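Local coordinates for protein putative DD-carboxypeptidase TP_0574 (Treponema pallidum, PDB 1O75) that binds penicillin and shows zinc-stimulated carboxypeptidase activity, possibly trimming peptidoglycan peptides as a D,D-carboxypeptidase of the spirochaete's inner membrane, at residues F248-Y260 and T288-Y300. The protein carries 2 engineered substitutions. Residues are numbered along the deposited sequence; the frame is centred on the assembly and turned at random.
Sequences FIDYVMNFNTVRY and TGRVPRISCGINY. With PDX (2,3-di-O-sulfo-alpha-D-glucopyranose), chain C; XE (xenon), chain F; PDX (2,3-di-O-sulfo-alpha-D-glucopyranose), chain D.
Y260 OH donates to G297 O at 2.6 Å, the single hydrogen bond across the contact, coming from 36° above the carbonyl plane, while a xenon atom lies over one face of the same ring. The xenon is 3.4 Å from C296 O, and F331 completes its site. With CG anti to its carbonyl carbon (chi1 -68°), the ring passes I298 and sets OH 3.3 Å from C296 CB. The strands 255-260 and 293-298 belong to two different antiparallel sheets, stacked face to face at -45° with axes 9.4 Å apart, as in a beta sandwich of the E-set clan. Between them C296 SG meets both methyls of V258, and I294 CD1 touches F255. The same I294 CD1 also reaches the helix 248-252, meeting V252 and the edge of the Y251 ring, 3.4 Å from CE2. This helix drives F248 into the turn before strand 293-298. P292 CA sits over the face of the F248 ring as a CH-pi contact, 3.5 Å from the centroid; V291 O shares that face and R293 O lies at the edge. P292 centres an inverse gamma turn, R293 N bonding V291 O; the V291 and R293 side chains leave on the side away from F248, toward the sulfated sugars. There R290 N donates almost straight to sulfate oxygen O2X of the chain C sugar, and R293 NH2 reaches its O3S weakly. The chemistry is thus divided: a mainly apolar interior, where xenon probably settles by dispersion, backs an anion-binding loop whose backbone N-H groups and R293 guanidinium, with R88, probably help offset the sulfate charge.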
loop_
_atom_site.group_PDB
_atom_site.type_symbol
_atom_site.label_atom_id
_atom_site.label_comp_id
_atom_site.label_asym_id
_atom_site.label_seq_id
_atom_site.Cartn_x
_atom_site.Cartn_y
_atom_site.Cartn_z
ATOM N N PHE B 248 -12.097 11.118 2.541
ATOM C CA PHE B 248 -10.700 11.267 2.931
ATOM C C PHE B 248 -10.038 12.343 2.102
ATOM O O PHE B 248 -9.291 13.179 2.618
ATOM C CB PHE B 248 -9.935 9.956 2.759
ATOM C CG PHE B 248 -8.466 10.082 3.068
ATOM C CD1 PHE B 248 -8.032 10.371 4.367
ATOM C CD2 PHE B 248 -7.521 9.939 2.059
ATOM C CE1 PHE B 248 -6.674 10.512 4.648
ATOM C CE2 PHE B 248 -6.165 10.078 2.326
ATOM C CZ PHE B 248 -5.737 10.363 3.617
ATOM N N ILE B 249 -10.312 12.348 0.802
ATOM C CA ILE B 249 -9.720 13.368 -0.045
ATOM C C ILE B 249 -10.149 14.779 0.382
ATOM O O ILE B 249 -9.339 15.705 0.388
ATOM C CB ILE B 249 -10.077 13.093 -1.528
ATOM C CG1 ILE B 249 -9.305 11.860 -1.990
ATOM C CG2 ILE B 249 -9.724 14.290 -2.407
ATOM C CD1 ILE B 249 -7.803 12.007 -1.865
ATOM N N ASP B 250 -11.421 14.952 0.736
ATOM C CA ASP B 250 -11.885 16.273 1.160
ATOM C C ASP B 250 -11.072 16.701 2.388
ATOM O O ASP B 250 -10.736 17.870 2.551
ATOM C CB ASP B 250 -13.376 16.251 1.527
ATOM C CG ASP B 250 -14.291 16.234 0.301
ATOM O OD1 ASP B 250 -13.847 16.642 -0.796
ATOM O OD2 ASP B 250 -15.468 15.833 0.433
ATOM N N TYR B 251 -10.762 15.752 3.254
ATOM C CA TYR B 251 -9.981 16.095 4.436
ATOM C C TYR B 251 -8.536 16.504 4.081
ATOM O O TYR B 251 -8.091 17.587 4.469
ATOM C CB TYR B 251 -9.952 14.933 5.426
ATOM C CG TYR B 251 -9.208 15.286 6.717
ATOM C CD1 TYR B 251 -9.807 16.098 7.683
ATOM C CD2 TYR B 251 -7.905 14.825 6.954
ATOM C CE1 TYR B 251 -9.136 16.446 8.869
ATOM C CE2 TYR B 251 -7.209 15.172 8.139
ATOM C CZ TYR B 251 -7.837 15.983 9.086
ATOM O OH TYR B 251 -7.162 16.385 10.221
ATOM N N VAL B 252 -7.800 15.681 3.337
ATOM C CA VAL B 252 -6.425 16.088 3.037
ATOM C C VAL B 252 -6.400 17.347 2.189
ATOM O O VAL B 252 -5.435 18.105 2.240
ATOM C CB VAL B 252 -5.580 14.956 2.345
ATOM C CG1 VAL B 252 -5.366 13.804 3.308
ATOM C CG2 VAL B 252 -6.286 14.454 1.049
ATOM N N MET B 253 -7.467 17.607 1.428
ATOM C CA MET B 253 -7.473 18.822 0.597
ATOM C C MET B 253 -7.723 20.061 1.463
ATOM O O MET B 253 -7.642 21.185 0.984
ATOM C CB MET B 253 -8.520 18.735 -0.517
ATOM C CG MET B 253 -8.123 17.776 -1.657
ATOM S SD MET B 253 -6.596 18.290 -2.503
ATOM C CE MET B 253 -5.943 16.766 -2.989
ATOM N N ASN B 254 -8.039 19.840 2.734
ATOM C CA ASN B 254 -8.237 20.941 3.681
ATOM C C ASN B 254 -7.217 20.877 4.828
ATOM O O ASN B 254 -7.206 21.726 5.739
ATOM C CB ASN B 254 -9.663 20.898 4.214
ATOM C CG ASN B 254 -10.638 21.506 3.222
ATOM O OD1 ASN B 254 -10.590 22.706 2.965
ATOM N ND2 ASN B 254 -11.482 20.678 2.631
ATOM N N PHE B 255 -6.356 19.863 4.772
ATOM C CA PHE B 255 -5.331 19.689 5.801
ATOM C C PHE B 255 -4.269 20.772 5.763
ATOM O O PHE B 255 -3.724 21.105 4.704
ATOM C CB PHE B 255 -4.632 18.340 5.635
ATOM C CG PHE B 255 -3.488 18.129 6.593
ATOM C CD1 PHE B 255 -3.726 17.670 7.893
ATOM C CD2 PHE B 255 -2.174 18.352 6.181
ATOM C CE1 PHE B 255 -2.662 17.427 8.768
ATOM C CE2 PHE B 255 -1.095 18.114 7.049
ATOM C CZ PHE B 255 -1.348 17.644 8.350
ATOM N N ASN B 256 -3.926 21.290 6.937
ATOM C CA ASN B 256 -2.897 22.308 7.004
ATOM C C ASN B 256 -1.606 21.852 7.694
ATOM O O ASN B 256 -0.530 21.849 7.090
ATOM C CB ASN B 256 -3.418 23.535 7.753
ATOM C CG ASN B 256 -4.101 24.534 6.844
ATOM O OD1 ASN B 256 -3.725 24.668 5.696
ATOM N ND2 ASN B 256 -5.086 25.267 7.372
ATOM N N THR B 257 -1.712 21.453 8.962
ATOM C CA THR B 257 -0.498 21.120 9.695
ATOM C C THR B 257 -0.734 20.266 10.940
ATOM O O THR B 257 -1.870 19.822 11.204
ATOM C CB THR B 257 0.216 22.465 10.031
ATOM O OG1 THR B 257 1.539 22.223 10.520
ATOM C CG2 THR B 257 -0.612 23.285 11.067
ATOM N N VAL B 258 0.344 20.011 11.691
ATOM C CA VAL B 258 0.259 19.205 12.904
ATOM C C VAL B 258 1.087 19.826 14.020
ATOM O O VAL B 258 2.223 20.267 13.798
ATOM C CB VAL B 258 0.843 17.772 12.718
ATOM C CG1 VAL B 258 0.412 16.868 13.902
ATOM C CG2 VAL B 258 0.400 17.187 11.420
ATOM N N ARG B 259 0.526 19.840 15.221
ATOM C CA ARG B 259 1.248 20.342 16.378
ATOM C C ARG B 259 1.727 19.131 17.165
ATOM O O ARG B 259 0.984 18.161 17.336
ATOM C CB ARG B 259 0.329 21.169 17.269
ATOM C CG ARG B 259 1.052 21.747 18.507
ATOM C CD ARG B 259 0.020 22.296 19.515
ATOM N NE ARG B 259 0.661 22.871 20.691
ATOM C CZ ARG B 259 0.885 24.171 20.849
ATOM N NH1 ARG B 259 0.516 25.021 19.904
ATOM N NH2 ARG B 259 1.472 24.622 21.953
ATOM N N TYR B 260 2.967 19.156 17.629
ATOM C CA TYR B 260 3.457 18.054 18.464
ATOM C C TYR B 260 3.558 18.595 19.914
ATOM O O TYR B 260 4.218 19.613 20.131
ATOM C CB TYR B 260 4.882 17.611 18.060
ATOM C CG TYR B 260 5.018 16.942 16.689
ATOM C CD1 TYR B 260 3.888 16.536 15.968
ATOM C CD2 TYR B 260 6.284 16.701 16.134
ATOM C CE1 TYR B 260 4.011 15.900 14.715
ATOM C CE2 TYR B 260 6.426 16.063 14.881
ATOM C CZ TYR B 260 5.282 15.667 14.183
ATOM O OH TYR B 260 5.414 15.034 12.963
ATOM N N THR B 288 -2.929 10.269 -2.005
ATOM C CA THR B 288 -4.298 10.480 -2.473
ATOM C C THR B 288 -5.021 9.160 -2.719
ATOM O O THR B 288 -6.080 9.126 -3.354
ATOM C CB THR B 288 -4.293 11.281 -3.774
ATOM O OG1 THR B 288 -3.508 10.581 -4.741
ATOM C CG2 THR B 288 -3.704 12.639 -3.549
ATOM N N GLY B 289 -4.437 8.080 -2.227
ATOM C CA GLY B 289 -5.023 6.770 -2.373
ATOM C C GLY B 289 -6.244 6.556 -1.488
ATOM O O GLY B 289 -6.773 7.490 -0.887
ATOM N N ARG B 290 -6.686 5.307 -1.402
ATOM C CA ARG B 290 -7.870 4.966 -0.633
ATOM C C ARG B 290 -7.686 4.769 0.870
ATOM O O ARG B 290 -8.669 4.763 1.600
ATOM C CB ARG B 290 -8.496 3.712 -1.235
ATOM C CG ARG B 290 -8.987 3.915 -2.669
ATOM C CD ARG B 290 -8.919 2.619 -3.410
ATOM N NE ARG B 290 -9.713 2.637 -4.634
ATOM C CZ ARG B 290 -11.030 2.820 -4.661
ATOM N NH1 ARG B 290 -11.706 3.017 -3.528
ATOM N NH2 ARG B 290 -11.671 2.771 -5.817
ATOM N N VAL B 291 -6.452 4.617 1.335
ATOM C CA VAL B 291 -6.202 4.411 2.760
ATOM C C VAL B 291 -6.198 5.768 3.466
ATOM O O VAL B 291 -5.351 6.613 3.197
ATOM C CB VAL B 291 -4.866 3.692 2.971
ATOM C CG1 VAL B 291 -4.665 3.373 4.454
ATOM C CG2 VAL B 291 -4.852 2.409 2.156
ATOM N N PRO B 292 -7.149 5.990 4.389
ATOM C CA PRO B 292 -7.282 7.249 5.135
ATOM C C PRO B 292 -6.211 7.401 6.209
ATOM O O PRO B 292 -6.488 7.381 7.413
ATOM C CB PRO B 292 -8.706 7.153 5.693
ATOM C CG PRO B 292 -8.803 5.689 6.049
ATOM C CD PRO B 292 -8.116 4.978 4.871
ATOM N N ARG B 293 -4.977 7.565 5.762
ATOM C CA ARG B 293 -3.852 7.658 6.675
ATOM C C ARG B 293 -3.076 8.967 6.568
ATOM O O ARG B 293 -2.914 9.519 5.478
ATOM C CB ARG B 293 -2.918 6.474 6.383
ATOM C CG ARG B 293 -1.546 6.500 7.035
ATOM C CD ARG B 293 -0.782 5.222 6.662
ATOM N NE ARG B 293 -0.728 5.074 5.209
ATOM C CZ ARG B 293 -0.838 3.928 4.538
ATOM N NH1 ARG B 293 -1.011 2.774 5.172
ATOM N NH2 ARG B 293 -0.791 3.948 3.212
ATOM N N ILE B 294 -2.635 9.486 7.705
ATOM C CA ILE B 294 -1.791 10.673 7.710
ATOM C C ILE B 294 -0.633 10.283 8.601
ATOM O O ILE B 294 -0.849 9.779 9.703
ATOM C CB ILE B 294 -2.506 11.902 8.253
ATOM C CG1 ILE B 294 -3.633 12.283 7.280
ATOM C CG2 ILE B 294 -1.513 13.081 8.375
ATOM C CD1 ILE B 294 -4.202 13.621 7.522
ATOM N N SER B 295 0.594 10.459 8.112
ATOM C CA SER B 295 1.778 10.099 8.892
ATOM C C SER B 295 2.523 11.338 9.391
ATOM O O SER B 295 2.633 12.342 8.679
ATOM C CB SER B 295 2.698 9.226 8.050
ATOM O OG SER B 295 1.997 8.053 7.654
ATOM N N CYS B 296 3.020 11.251 10.621
ATOM C CA CYS B 296 3.738 12.346 11.280
ATOM C C CYS B 296 5.046 11.764 11.778
ATOM O O CYS B 296 5.034 10.734 12.441
ATOM C CB CYS B 296 2.952 12.829 12.513
ATOM S SG CYS B 296 1.326 13.391 12.119
ATOM N N GLY B 297 6.154 12.427 11.478
ATOM C CA GLY B 297 7.430 11.928 11.936
ATOM C C GLY B 297 8.227 12.975 12.679
ATOM O O GLY B 297 7.894 14.167 12.646
ATOM N N ILE B 298 9.299 12.544 13.329
ATOM C CA ILE B 298 10.117 13.497 14.048
ATOM C C ILE B 298 11.568 13.046 14.030
ATOM O O ILE B 298 11.854 11.854 13.969
ATOM C CB ILE B 298 9.625 13.638 15.515
ATOM C CG1 ILE B 298 10.313 14.820 16.199
ATOM C CG2 ILE B 298 9.898 12.328 16.305
ATOM C CD1 ILE B 298 9.779 15.074 17.621
ATOM N N ASN B 299 12.475 14.005 14.009
ATOM C CA ASN B 299 13.901 13.689 14.099
ATOM C C ASN B 299 14.356 14.550 15.264
ATOM O O ASN B 299 14.335 15.767 15.173
ATOM C CB ASN B 299 14.678 14.080 12.843
ATOM C CG ASN B 299 16.145 13.704 12.951
ATOM O OD1 ASN B 299 16.868 14.250 13.787
ATOM N ND2 ASN B 299 16.588 12.764 12.114
ATOM N N TYR B 300 14.765 13.913 16.356
ATOM C CA TYR B 300 15.148 14.658 17.557
ATOM C C TYR B 300 16.262 15.666 17.337
ATOM O O TYR B 300 16.429 16.593 18.121
ATOM C CB TYR B 300 15.536 13.674 18.664
ATOM C CG TYR B 300 14.461 12.634 18.921
ATOM C CD1 TYR B 300 14.787 11.278 19.035
ATOM C CD2 TYR B 300 13.109 13.010 19.053
ATOM C CE1 TYR B 300 13.803 10.316 19.272
ATOM C CE2 TYR B 300 12.118 12.059 19.297
ATOM C CZ TYR B 300 12.473 10.714 19.406
ATOM O OH TYR B 300 11.505 9.770 19.657
HETATM C C1 PDX C . -1.013 1.886 -0.546
HETATM C C2 PDX C . -1.740 2.856 -1.463
HETATM C C3 PDX C . -2.477 2.098 -2.561
HETATM C C4 PDX C . -1.562 1.139 -3.328
HETATM C C5 PDX C . -0.880 0.212 -2.342
HETATM C C6 PDX C . 0.097 -0.725 -2.968
HETATM O O2 PDX C . -2.655 3.616 -0.646
HETATM O O3 PDX C . -3.003 3.054 -3.491
HETATM O O4 PDX C . -2.287 0.414 -4.355
HETATM O O5 PDX C . -0.153 0.987 -1.308
HETATM O O6 PDX C . 1.383 -0.603 -2.317
HETATM O O1S PDX C . -3.521 5.674 -0.027
HETATM O O2S PDX C . -1.766 5.690 -1.642
HETATM O O3S PDX C . -1.258 5.089 0.682
HETATM O O1X PDX C . -4.496 4.223 -4.785
HETATM O O2X PDX C . -5.163 3.195 -2.738
HETATM O O3X PDX C . -4.744 1.832 -4.664
HETATM S S PDX C . -2.410 5.056 -0.454
HETATM S "S'" PDX C . -4.451 3.063 -3.889
HETATM XE XE XE F . 5.643 12.349 15.371
HETATM C C1 PDX D . -3.220 -0.373 4.062
HETATM C C2 PDX D . -4.412 -1.030 3.325
HETATM C C3 PDX D . -3.897 -1.997 2.241
HETATM C C4 PDX D . -2.902 -1.302 1.278
HETATM C C5 PDX D . -1.807 -0.571 2.068
HETATM C C6 PDX D . -0.987 0.316 1.179
HETATM O O1 PDX D . -2.466 -1.394 4.700
HETATM O O2 PDX D . -5.238 -1.769 4.249
HETATM O O3 PDX D . -5.023 -2.481 1.458
HETATM O O4 PDX D . -2.452 -2.248 0.277
HETATM O O5 PDX D . -2.390 0.326 3.086
HETATM O O6 PDX D . -1.838 1.069 0.268
HETATM O O1S PDX D . -7.244 -1.953 5.453
HETATM O O2S PDX D . -6.151 0.224 5.435
HETATM O O3S PDX D . -7.306 -0.611 3.515
HETATM O O1X PDX D . -4.303 -4.379 0.429
HETATM O O2X PDX D . -5.686 -4.579 2.384
HETATM O O3X PDX D . -6.657 -3.789 0.362
HETATM S S PDX D . -6.544 -1.140 4.642
HETATM S "S'" PDX D . -5.488 -3.886 1.209
#